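Local atomic coordinates of nicastrin (Dictyostelium purpureum, PDB entry 4R12), a protein that probably serves as an essential, glycosylated subunit of the gamma-secretase complex, which cleaves membrane proteins such as Notch receptors within the membrane. Residues T17-T25 and I143-I154; I46-S55 and R155-D163. All coordinates share one frame; numbering follows the deposited sequence.

Interaction 1 (T17-T25 and I143-I154). With NAG (2-acetamido-2-deoxy-beta-D-glucopyranose), chain D.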
loop_
_atom_site.group_PDB
_atom_site.type_symbol
_atom_site.label_atom_id
_atom_site.label_comp_id
_atom_site.label_asym_id
_atom_site.label_seq_id
_atom_site.Cartn_x
_atom_site.Cartn_y
_atom_site.Cartn_z
ATOM N N THR A 17 -12.808 -22.346 -16.174
ATOM C CA THR A 17 -12.521 -21.363 -15.132
ATOM C C THR A 17 -11.228 -20.592 -15.403
ATOM O O THR A 17 -10.161 -21.175 -15.604
ATOM C CB THR A 17 -12.443 -22.016 -13.733
ATOM O OG1 THR A 17 -13.746 -22.469 -13.347
ATOM C CG2 THR A 17 -11.955 -21.004 -12.698
ATOM N N LEU A 18 -11.337 -19.270 -15.412
ATOM C CA LEU A 18 -10.178 -18.422 -15.624
ATOM C C LEU A 18 -9.649 -17.991 -14.268
ATOM O O LEU A 18 -10.310 -17.254 -13.537
ATOM C CB LEU A 18 -10.544 -17.237 -16.500
ATOM C CG LEU A 18 -11.110 -17.709 -17.842
ATOM C CD1 LEU A 18 -11.820 -16.567 -18.537
ATOM C CD2 LEU A 18 -10.016 -18.297 -18.735
ATOM N N TYR A 19 -8.460 -18.482 -13.933
ATOM C CA TYR A 19 -7.985 -18.468 -12.550
ATOM C C TYR A 19 -7.316 -17.162 -12.178
ATOM O O TYR A 19 -7.437 -16.700 -11.042
ATOM C CB TYR A 19 -7.021 -19.635 -12.308
ATOM C CG TYR A 19 -7.656 -20.994 -12.511
ATOM C CD1 TYR A 19 -8.348 -21.627 -11.476
ATOM C CD2 TYR A 19 -7.572 -21.645 -13.738
ATOM C CE1 TYR A 19 -8.932 -22.874 -11.662
ATOM C CE2 TYR A 19 -8.154 -22.893 -13.934
ATOM C CZ TYR A 19 -8.831 -23.502 -12.895
ATOM O OH TYR A 19 -9.406 -24.742 -13.098
ATOM N N SER A 20 -6.606 -16.574 -13.123
ATOM C CA SER A 20 -5.992 -15.286 -12.879
ATOM C C SER A 20 -7.007 -14.196 -13.130
ATOM O O SER A 20 -6.939 -13.505 -14.131
ATOM C CB SER A 20 -4.780 -15.086 -13.746
ATOM O OG SER A 20 -3.952 -16.219 -13.704
ATOM N N SER A 21 -7.957 -14.087 -12.209
ATOM C CA SER A 21 -8.958 -13.019 -12.222
ATOM C C SER A 21 -8.875 -12.171 -10.951
ATOM O O SER A 21 -8.548 -12.674 -9.865
ATOM C CB SER A 21 -10.367 -13.594 -12.371
ATOM O OG SER A 21 -10.836 -14.110 -11.138
ATOM N N TYR A 22 -9.194 -10.882 -11.093
ATOM C CA TYR A 22 -8.977 -9.918 -10.028
ATOM C C TYR A 22 -10.260 -9.128 -9.779
ATOM O O TYR A 22 -10.588 -8.207 -10.520
ATOM C CB TYR A 22 -7.825 -8.981 -10.386
ATOM C CG TYR A 22 -6.610 -9.692 -10.958
ATOM C CD1 TYR A 22 -5.750 -10.408 -10.141
ATOM C CD2 TYR A 22 -6.323 -9.638 -12.320
ATOM C CE1 TYR A 22 -4.636 -11.076 -10.667
ATOM C CE2 TYR A 22 -5.213 -10.295 -12.850
ATOM C CZ TYR A 22 -4.376 -11.010 -12.017
ATOM O OH TYR A 22 -3.259 -11.653 -12.532
ATOM N N PRO A 23 -10.991 -9.499 -8.727
ATOM C CA PRO A 23 -12.327 -8.935 -8.494
ATOM C C PRO A 23 -12.305 -7.538 -7.879
ATOM O O PRO A 23 -11.380 -7.167 -7.142
ATOM C CB PRO A 23 -12.956 -9.932 -7.522
ATOM C CG PRO A 23 -11.781 -10.469 -6.743
ATOM C CD PRO A 23 -10.614 -10.502 -7.711
ATOM N N CYS A 24 -13.334 -6.769 -8.209
ATOM C CA CYS A 24 -13.721 -5.604 -7.444
ATOM C C CYS A 24 -14.494 -6.079 -6.213
ATOM O O CYS A 24 -15.434 -6.856 -6.343
ATOM C CB CYS A 24 -14.581 -4.674 -8.306
ATOM S SG CYS A 24 -15.336 -3.315 -7.406
ATOM N N THR A 25 -14.096 -5.643 -5.021
ATOM C CA THR A 25 -14.733 -6.137 -3.796
ATOM C C THR A 25 -15.494 -5.011 -3.119
ATOM O O THR A 25 -15.360 -3.857 -3.523
ATOM C CB THR A 25 -13.698 -6.717 -2.826
ATOM O OG1 THR A 25 -12.796 -5.682 -2.439
ATOM C CG2 THR A 25 -12.906 -7.866 -3.493
ATOM N N ILE A 143 -17.463 -6.687 -11.045
ATOM C CA ILE A 143 -16.478 -6.259 -12.019
ATOM C C ILE A 143 -15.179 -7.027 -11.756
ATOM O O ILE A 143 -14.676 -7.044 -10.626
ATOM C CB ILE A 143 -16.222 -4.722 -11.966
ATOM C CG1 ILE A 143 -17.551 -3.956 -12.017
ATOM C CG2 ILE A 143 -15.317 -4.284 -13.116
ATOM C CD1 ILE A 143 -17.392 -2.427 -12.064
ATOM N N PHE A 144 -14.677 -7.704 -12.785
ATOM C CA PHE A 144 -13.378 -8.383 -12.712
ATOM C C PHE A 144 -12.399 -7.821 -13.727
ATOM O O PHE A 144 -12.769 -7.570 -14.881
ATOM C CB PHE A 144 -13.497 -9.890 -13.003
ATOM C CG PHE A 144 -14.140 -10.708 -11.912
ATOM C CD1 PHE A 144 -15.345 -10.341 -11.353
ATOM C CD2 PHE A 144 -13.570 -11.904 -11.514
ATOM C CE1 PHE A 144 -15.954 -11.133 -10.382
ATOM C CE2 PHE A 144 -14.175 -12.699 -10.544
ATOM C CZ PHE A 144 -15.369 -12.306 -9.979
ATOM N N ALA A 145 -11.137 -7.684 -13.323
ATOM C CA ALA A 145 -10.058 -7.608 -14.283
ATOM C C ALA A 145 -9.490 -9.018 -14.477
ATOM O O ALA A 145 -9.693 -9.900 -13.636
ATOM C CB ALA A 145 -8.962 -6.643 -13.820
ATOM N N ILE A 146 -8.789 -9.223 -15.585
ATOM C CA ILE A 146 -8.182 -10.516 -15.885
ATOM C C ILE A 146 -6.776 -10.272 -16.408
ATOM O O ILE A 146 -6.486 -9.187 -16.915
ATOM C CB ILE A 146 -8.998 -11.322 -16.920
ATOM C CG1 ILE A 146 -9.505 -10.408 -18.038
ATOM C CG2 ILE A 146 -10.173 -12.043 -16.236
ATOM C CD1 ILE A 146 -10.176 -11.149 -19.163
ATOM N N ASP A 147 -5.905 -11.274 -16.294
ATOM C CA ASP A 147 -4.503 -11.076 -16.658
ATOM C C ASP A 147 -4.325 -10.945 -18.164
ATOM O O ASP A 147 -5.282 -11.015 -18.933
ATOM C CB ASP A 147 -3.614 -12.203 -16.100
ATOM C CG ASP A 147 -3.775 -13.536 -16.840
ATOM O OD1 ASP A 147 -4.511 -13.635 -17.838
ATOM O OD2 ASP A 147 -3.123 -14.507 -16.417
ATOM N N ASN A 148 -3.088 -10.746 -18.594
ATOM C CA ASN A 148 -2.789 -10.457 -20.002
ATOM C C ASN A 148 -3.223 -11.558 -20.945
ATOM O O ASN A 148 -3.977 -11.326 -21.846
ATOM C CB ASN A 148 -1.302 -10.163 -20.204
ATOM C CG ASN A 148 -0.993 -9.501 -21.520
ATOM O OD1 ASN A 148 -1.601 -9.745 -22.515
ATOM N ND2 ASN A 148 -0.020 -8.655 -21.507
ATOM N N GLN A 149 -2.710 -12.741 -20.716
ATOM C CA GLN A 149 -3.021 -13.897 -21.540
ATOM C C GLN A 149 -4.529 -14.134 -21.628
ATOM O O GLN A 149 -5.077 -14.295 -22.718
ATOM C CB GLN A 149 -2.306 -15.128 -20.977
ATOM C CG GLN A 149 -2.709 -16.449 -21.614
ATOM C CD GLN A 149 -1.718 -17.562 -21.309
ATOM O OE1 GLN A 149 -0.504 -17.384 -21.454
ATOM N NE2 GLN A 149 -2.228 -18.714 -20.875
ATOM N N THR A 150 -5.207 -14.133 -20.482
ATOM C CA THR A 150 -6.651 -14.354 -20.472
ATOM C C THR A 150 -7.392 -13.236 -21.208
ATOM O O THR A 150 -8.372 -13.488 -21.901
ATOM C CB THR A 150 -7.190 -14.480 -19.029
ATOM O OG1 THR A 150 -6.443 -15.489 -18.335
ATOM C CG2 THR A 150 -8.660 -14.850 -19.018
ATOM N N SER A 151 -6.914 -11.999 -21.071
ATOM C CA SER A 151 -7.549 -10.875 -21.753
ATOM C C SER A 151 -7.523 -11.063 -23.266
ATOM O O SER A 151 -8.522 -10.817 -23.944
ATOM C CB SER A 151 -6.873 -9.551 -21.371
ATOM O OG SER A 151 -7.240 -9.158 -20.056
ATOM N N VAL A 152 -6.378 -11.501 -23.782
ATOM C CA VAL A 152 -6.240 -11.764 -25.212
ATOM C C VAL A 152 -7.330 -12.727 -25.681
ATOM O O VAL A 152 -8.009 -12.481 -26.683
ATOM C CB VAL A 152 -4.841 -12.340 -25.549
ATOM C CG1 VAL A 152 -4.779 -12.816 -27.007
ATOM C CG2 VAL A 152 -3.759 -11.305 -25.261
ATOM N N ALA A 153 -7.520 -13.802 -24.928
ATOM C CA ALA A 153 -8.472 -14.832 -25.317
ATOM C C ALA A 153 -9.915 -14.320 -25.205
ATOM O O ALA A 153 -10.728 -14.547 -26.091
ATOM C CB ALA A 153 -8.265 -16.078 -24.473
ATOM N N ILE A 154 -10.214 -13.593 -24.133
ATOM C CA ILE A 154 -11.559 -13.070 -23.915
ATOM C C ILE A 154 -11.902 -11.927 -24.878
ATOM O O ILE A 154 -13.061 -11.756 -25.266
ATOM C CB ILE A 154 -11.726 -12.600 -22.451
ATOM C CG1 ILE A 154 -11.616 -13.804 -21.518
ATOM C CG2 ILE A 154 -13.070 -11.903 -22.241
ATOM C CD1 ILE A 154 -12.637 -14.859 -21.809
HETATM C C1 NAG D . 0.907 -8.112 -22.803
HETATM C C2 NAG D . 1.473 -6.716 -22.793
HETATM C C3 NAG D . 2.056 -6.377 -24.142
HETATM C C4 NAG D . 2.977 -7.474 -24.659
HETATM C C5 NAG D . 2.257 -8.818 -24.545
HETATM C C6 NAG D . 3.078 -10.010 -24.936
HETATM C C7 NAG D . 0.446 -5.104 -21.371
HETATM C C8 NAG D . -0.584 -4.046 -21.262
HETATM N N2 NAG D . 0.442 -5.782 -22.488
HETATM O O3 NAG D . 2.739 -5.149 -23.996
HETATM O O4 NAG D . 3.304 -7.164 -26.011
HETATM O O5 NAG D . 1.941 -8.991 -23.188
HETATM O O6 NAG D . 4.203 -10.096 -24.081
HETATM O O7 NAG D . 1.229 -5.331 -20.491
HETATM O O HOH W 1 -16.947 -8.016 -8.347
#

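Interaction 2 (I46-S55 and R155-D163). With NAG (2-acetamido-2-deoxy-beta-D-glucopyranose), chain C.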
loop_
_atom_site.group_PDB
_atom_site.type_symbol
_atom_site.label_atom_id
_atom_site.label_comp_id
_atom_site.label_asym_id
_atom_site.label_seq_id
_atom_site.Cartn_x
_atom_site.Cartn_y
_atom_site.Cartn_z
ATOM N N ILE A 46 -24.341 -12.744 -21.845
ATOM C CA ILE A 46 -23.647 -12.786 -23.125
ATOM C C ILE A 46 -22.486 -11.772 -23.120
ATOM O O ILE A 46 -22.638 -10.644 -22.645
ATOM C CB ILE A 46 -24.627 -12.496 -24.290
ATOM C CG1 ILE A 46 -23.965 -12.727 -25.647
ATOM C CG2 ILE A 46 -25.192 -11.086 -24.195
ATOM C CD1 ILE A 46 -23.813 -14.177 -26.006
ATOM N N LEU A 47 -21.324 -12.182 -23.620
ATOM C CA LEU A 47 -20.185 -11.272 -23.698
ATOM C C LEU A 47 -20.398 -10.232 -24.794
ATOM O O LEU A 47 -20.708 -10.576 -25.933
ATOM C CB LEU A 47 -18.890 -12.046 -23.952
ATOM C CG LEU A 47 -18.417 -13.004 -22.857
ATOM C CD1 LEU A 47 -17.150 -13.705 -23.287
ATOM C CD2 LEU A 47 -18.205 -12.262 -21.548
ATOM N N TYR A 48 -20.260 -8.959 -24.438
ATOM C CA TYR A 48 -20.349 -7.876 -25.412
ATOM C C TYR A 48 -19.128 -6.973 -25.272
ATOM O O TYR A 48 -18.894 -6.412 -24.204
ATOM C CB TYR A 48 -21.631 -7.061 -25.223
ATOM C CG TYR A 48 -21.740 -5.876 -26.164
ATOM C CD1 TYR A 48 -21.147 -4.655 -25.854
ATOM C CD2 TYR A 48 -22.432 -5.979 -27.365
ATOM C CE1 TYR A 48 -21.240 -3.574 -26.710
ATOM C CE2 TYR A 48 -22.531 -4.902 -28.229
ATOM C CZ TYR A 48 -21.932 -3.703 -27.897
ATOM O OH TYR A 48 -22.027 -2.631 -28.752
ATOM N N LEU A 49 -18.370 -6.821 -26.358
ATOM C CA LEU A 49 -17.099 -6.088 -26.325
ATOM C C LEU A 49 -17.221 -4.618 -26.705
ATOM O O LEU A 49 -17.721 -4.277 -27.775
ATOM C CB LEU A 49 -16.086 -6.760 -27.254
ATOM C CG LEU A 49 -14.765 -6.015 -27.470
ATOM C CD1 LEU A 49 -13.940 -5.982 -26.186
ATOM C CD2 LEU A 49 -13.987 -6.657 -28.597
ATOM N N ILE A 50 -16.762 -3.747 -25.816
ATOM C CA ILE A 50 -16.590 -2.345 -26.145
ATOM C C ILE A 50 -15.096 -2.054 -26.263
ATOM O O ILE A 50 -14.376 -2.110 -25.271
ATOM C CB ILE A 50 -17.218 -1.426 -25.092
ATOM C CG1 ILE A 50 -18.742 -1.607 -25.064
ATOM C CG2 ILE A 50 -16.870 0.027 -25.374
ATOM C CD1 ILE A 50 -19.436 -0.652 -24.122
ATOM N N ASP A 51 -14.637 -1.766 -27.481
ATOM C CA ASP A 51 -13.215 -1.505 -27.736
ATOM C C ASP A 51 -13.014 -0.302 -28.663
ATOM O O ASP A 51 -11.891 0.032 -29.035
ATOM C CB ASP A 51 -12.536 -2.751 -28.325
ATOM C CG ASP A 51 -13.052 -3.112 -29.715
ATOM O OD1 ASP A 51 -14.072 -2.543 -30.161
ATOM O OD2 ASP A 51 -12.436 -3.984 -30.364
ATOM N N ASP A 52 -14.115 0.339 -29.034
ATOM C CA ASP A 52 -14.074 1.570 -29.820
ATOM C C ASP A 52 -15.380 2.343 -29.663
ATOM O O ASP A 52 -16.343 1.832 -29.087
ATOM C CB ASP A 52 -13.795 1.284 -31.302
ATOM C CG ASP A 52 -14.709 0.217 -31.892
ATOM O OD1 ASP A 52 -15.900 0.152 -31.524
ATOM O OD2 ASP A 52 -14.229 -0.564 -32.742
ATOM N N ASP A 53 -15.399 3.574 -30.172
ATOM C CA ASP A 53 -16.565 4.437 -30.058
ATOM C C ASP A 53 -17.778 3.782 -30.705
ATOM O O ASP A 53 -18.912 3.957 -30.244
ATOM C CB ASP A 53 -16.291 5.803 -30.695
ATOM C CG ASP A 53 -15.592 6.760 -29.749
ATOM O OD1 ASP A 53 -15.190 6.319 -28.650
ATOM O OD2 ASP A 53 -15.442 7.953 -30.098
ATOM N N GLU A 54 -17.528 3.011 -31.761
ATOM C CA GLU A 54 -18.603 2.353 -32.488
ATOM C C GLU A 54 -19.314 1.338 -31.616
ATOM O O GLU A 54 -20.535 1.374 -31.497
ATOM C CB GLU A 54 -18.084 1.666 -33.756
ATOM C CG GLU A 54 -19.162 0.828 -34.454
ATOM C CD GLU A 54 -18.677 0.145 -35.727
ATOM O OE1 GLU A 54 -17.734 -0.675 -35.657
ATOM O OE2 GLU A 54 -19.252 0.422 -36.802
ATOM N N SER A 55 -18.554 0.423 -31.019
ATOM C CA SER A 55 -19.150 -0.616 -30.188
ATOM C C SER A 55 -19.704 -0.011 -28.906
ATOM O O SER A 55 -20.671 -0.524 -28.337
ATOM C CB SER A 55 -18.137 -1.727 -29.877
ATOM O OG SER A 55 -16.923 -1.212 -29.359
ATOM N N ARG A 155 -10.900 -11.141 -25.259
ATOM C CA ARG A 155 -11.098 -10.118 -26.285
ATOM C C ARG A 155 -11.468 -10.788 -27.606
ATOM O O ARG A 155 -12.327 -10.287 -28.341
ATOM C CB ARG A 155 -9.846 -9.250 -26.474
ATOM C CG ARG A 155 -10.051 -8.087 -27.453
ATOM C CD ARG A 155 -8.764 -7.296 -27.741
ATOM N NE ARG A 155 -8.218 -6.613 -26.566
ATOM C CZ ARG A 155 -8.359 -5.315 -26.310
ATOM N NH1 ARG A 155 -9.038 -4.535 -27.144
ATOM N NH2 ARG A 155 -7.815 -4.794 -25.215
ATOM N N ASN A 156 -10.857 -11.917 -27.874
ATOM C CA ASN A 156 -11.124 -12.683 -29.061
ATOM C C ASN A 156 -12.572 -13.165 -29.131
ATOM O O ASN A 156 -13.296 -12.808 -30.021
ATOM C CB ASN A 156 -10.162 -13.852 -29.126
ATOM C CG ASN A 156 -10.256 -14.618 -30.418
ATOM O OD1 ASN A 156 -10.449 -14.057 -31.463
ATOM N ND2 ASN A 156 -10.110 -15.895 -30.337
ATOM N N VAL A 157 -12.997 -13.952 -28.169
ATOM C CA VAL A 157 -14.351 -14.487 -28.184
ATOM C C VAL A 157 -15.450 -13.458 -28.053
ATOM O O VAL A 157 -16.482 -13.574 -28.662
ATOM C CB VAL A 157 -14.543 -15.548 -27.126
ATOM C CG1 VAL A 157 -13.556 -16.666 -27.332
ATOM C CG2 VAL A 157 -14.388 -14.941 -25.765
ATOM N N SER A 158 -15.197 -12.434 -27.247
ATOM C CA SER A 158 -16.158 -11.354 -27.057
ATOM C C SER A 158 -16.362 -10.571 -28.350
ATOM O O SER A 158 -17.414 -9.972 -28.565
ATOM C CB SER A 158 -15.696 -10.415 -25.940
ATOM O OG SER A 158 -14.823 -9.417 -26.442
ATOM N N LYS A 159 -15.348 -10.582 -29.211
ATOM C CA LYS A 159 -15.419 -9.893 -30.460
ATOM C C LYS A 159 -16.129 -10.766 -31.473
ATOM O O LYS A 159 -16.806 -10.279 -32.319
ATOM C CB LYS A 159 -14.013 -9.554 -30.939
ATOM C CG LYS A 159 -13.959 -8.575 -32.082
ATOM C CD LYS A 159 -12.589 -7.954 -32.245
ATOM C CE LYS A 159 -12.617 -6.911 -33.342
ATOM N NZ LYS A 159 -11.452 -5.982 -33.336
ATOM N N HIS A 160 -15.950 -12.064 -31.345
ATOM C CA HIS A 160 -16.527 -13.052 -32.255
ATOM C C HIS A 160 -18.053 -13.066 -32.155
ATOM O O HIS A 160 -18.741 -13.452 -33.099
ATOM C CB HIS A 160 -15.953 -14.439 -31.955
ATOM C CG HIS A 160 -16.533 -15.537 -32.795
ATOM N ND1 HIS A 160 -16.743 -15.409 -34.152
ATOM C CD2 HIS A 160 -16.935 -16.789 -32.469
ATOM C CE1 HIS A 160 -17.255 -16.533 -34.625
ATOM N NE2 HIS A 160 -17.381 -17.386 -33.623
ATOM N N ASN A 161 -18.572 -12.632 -31.010
ATOM C CA ASN A 161 -20.014 -12.533 -30.795
ATOM C C ASN A 161 -20.691 -11.497 -31.689
ATOM O O ASN A 161 -21.921 -11.423 -31.746
ATOM C CB ASN A 161 -20.311 -12.190 -29.334
ATOM C CG ASN A 161 -20.266 -13.399 -28.427
ATOM O OD1 ASN A 161 -19.952 -14.509 -28.862
ATOM N ND2 ASN A 161 -20.576 -13.189 -27.149
ATOM N N ARG A 162 -19.904 -10.690 -32.352
ATOM C CA ARG A 162 -20.464 -9.593 -33.079
ATOM C C ARG A 162 -21.150 -10.044 -34.333
ATOM O O ARG A 162 -21.880 -9.272 -34.935
ATOM C CB ARG A 162 -19.394 -8.599 -33.443
ATOM C CG ARG A 162 -19.040 -7.662 -32.335
ATOM C CD ARG A 162 -17.770 -6.925 -32.637
ATOM N NE ARG A 162 -17.438 -6.027 -31.554
ATOM C CZ ARG A 162 -16.424 -5.183 -31.556
ATOM N NH1 ARG A 162 -15.622 -5.099 -32.588
ATOM N NH2 ARG A 162 -16.231 -4.420 -30.521
ATOM N N ASP A 163 -20.916 -11.283 -34.732
ATOM C CA ASP A 163 -21.574 -11.763 -35.930
ATOM C C ASP A 163 -23.062 -11.712 -35.642
ATOM O O ASP A 163 -23.802 -10.990 -36.287
ATOM C CB ASP A 163 -21.063 -13.122 -36.397
ATOM C CG ASP A 163 -21.309 -14.196 -35.422
ATOM O OD1 ASP A 163 -22.243 -14.066 -34.619
ATOM O OD2 ASP A 163 -20.569 -15.182 -35.468
HETATM C C1 NAG C . -13.089 9.294 -25.275
HETATM C C2 NAG C . -14.112 9.603 -26.361
HETATM C C3 NAG C . -13.404 9.588 -27.687
HETATM C C4 NAG C . -12.265 10.561 -27.745
HETATM C C5 NAG C . -11.359 10.315 -26.570
HETATM C C6 NAG C . -10.386 11.466 -26.512
HETATM C C7 NAG C . -16.353 8.800 -25.912
HETATM C C8 NAG C . -17.320 7.709 -26.146
HETATM N N2 NAG C . -15.170 8.643 -26.480
HETATM O O3 NAG C . -14.288 9.890 -28.750
HETATM O O4 NAG C . -11.535 10.199 -28.896
HETATM O O5 NAG C . -12.082 10.266 -25.361
HETATM O O6 NAG C . -11.067 12.607 -26.028
HETATM O O7 NAG C . -16.620 9.751 -25.240
HETATM O O HOH W 2 -19.138 -8.148 -28.847
HETATM O O HOH W 3 -19.197 -5.916 -29.698
HETATM O O HOH W 4 -9.762 -4.906 -29.898
#

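Interaction 1 (T17-T25 and I143-I154)
Tyr22 and Ala145 form the central hydrogen-bonded pair of an antiparallel ladder, Tyr22 N giving to Ala145 O at 2.8 Å and Ala145 N giving back to Tyr22 O. Cys24 N to Ile143 O extends the ladder at one end; at the other, Asp147 N reaches Ser20 O over a longer 3.3 Å. The buried part of the contact is the face where Pro23, Phe144 and Ile146 lie beside Ser21. There Pro23 CB sits 4.2 Å from the centroid of the Phe144 ring and only 9° off its normal, a CH-pi contact over the centre of the face, while Ser21 CB lies in the ring plane at the edge and Ser21 OG is 3.5 Å from Phe144 CD2. Phe144 is thus met on a face and at an edge by two residues of one strand. Cys24 is tied by a disulfide to Cys36, beside the place where one water joins Cys24 O to Ile143 N.

Toward the helix, Leu18, Ser20, Asp147 and Thr150 are only partly covered and lie nearer solvent. Leu18 CD1 rests 3.6 Å from Thr150 CG2 and meets Ile154 CD1 tip to tip, next to Val584 of strand 581-586. The Tyr22 ring crosses Asp147 obliquely, its OH 3.6 Å from Asp147 CB, ring and carboxylate planes 57° apart. Asp147 is the N-cap of helix 148-160: with CG between its backbone N and carbonyl carbon (chi1 73°), OD1 takes Thr150 N at 2.8 Å and also the Thr150 hydroxyl. Asn148, next along, carries an N-linked sugar. Asp147 therefore closes the strand pairing with its backbone N and starts the helix with its carboxylate, so one residue fixes where strand 143-146 gives way to helix 148-160.

Interaction 2 (I46-S55 and R155-D163)
Strand 46-50 runs across helix 155-160 at 99°, their axes 6.7 Å apart at closest approach, and the nearest alpha carbons are those of Leu47 and Ser158. Leu49 presses down on the helix: its CB is 3.1 Å from Ser158 OG, and its CD2 lies against Lys159 CB and over one face of the Arg162 guanidinium. Leu47 CD1 meets Val157 CG2 at 3.9 Å. Asn161 ND2 binds Leu47 O at 2.9 Å, in the carbonyl plane on a lone pair, and also serves Trp169 O, so one amide links strands 43-50 and 169-174. This is a helix laid over a sheet of the nicastrin small lobe, with side chains near its C-terminal end bonded to backbone carbonyls of the strand.

The charged end gathers round Asp51. Arg162, extended from CG to NE, uses NH2 twice. One bond goes to Leu49 O at 3.1 Å; the other, nearly straight, reaches Asp51 OD1 at 2.9 Å. Both acceptors lie in the guanidinium plane, yet OD1 is met from above the carboxylate, whose plane stands 71° from the guanidinium. Lys159 NZ makes a long salt bridge to Asp51 OD2, which a water also connects to Arg155 NH1; Arg155 itself pairs with Asp99 and Asp73. Replacing Asp51 by an alanine removes the carboxylate and is likely to leave Arg162 and Lys159 without their shared countercharge, with Arg162 freer to swing off Leu49 O. Just past this cluster Asp52 N-caps helix 53-57, OD1 accepting Ser55 N at 2.7 Å, and the two carboxylate oxygens of Asp53 accept bonds from N2 and O3 of an N-acetylglucosamine.

In the fold
Helix 148-160 is common to both contacts: interaction 1 holds its start and interaction 2 its end, with centres 16 Å apart and the second segments adjoining in sequence. Interaction 1 is mostly an antiparallel strand pairing, 21-23 with 143-146, so backbone bonds dominate and seven of thirteen touching residues are buried. Interaction 2 sets the helix across strand 43-50; its direct hydrogen bonds are all donated by side chains, two to backbone carbonyls and one to a carboxylate, and its buried leucines give way to a charged, water-bridged rim with exposed Lys159 and Arg162. Each has a glycan at its outer margin, covalently attached at Asn148 in the first, hydrogen-bonded to Asp53 in the second.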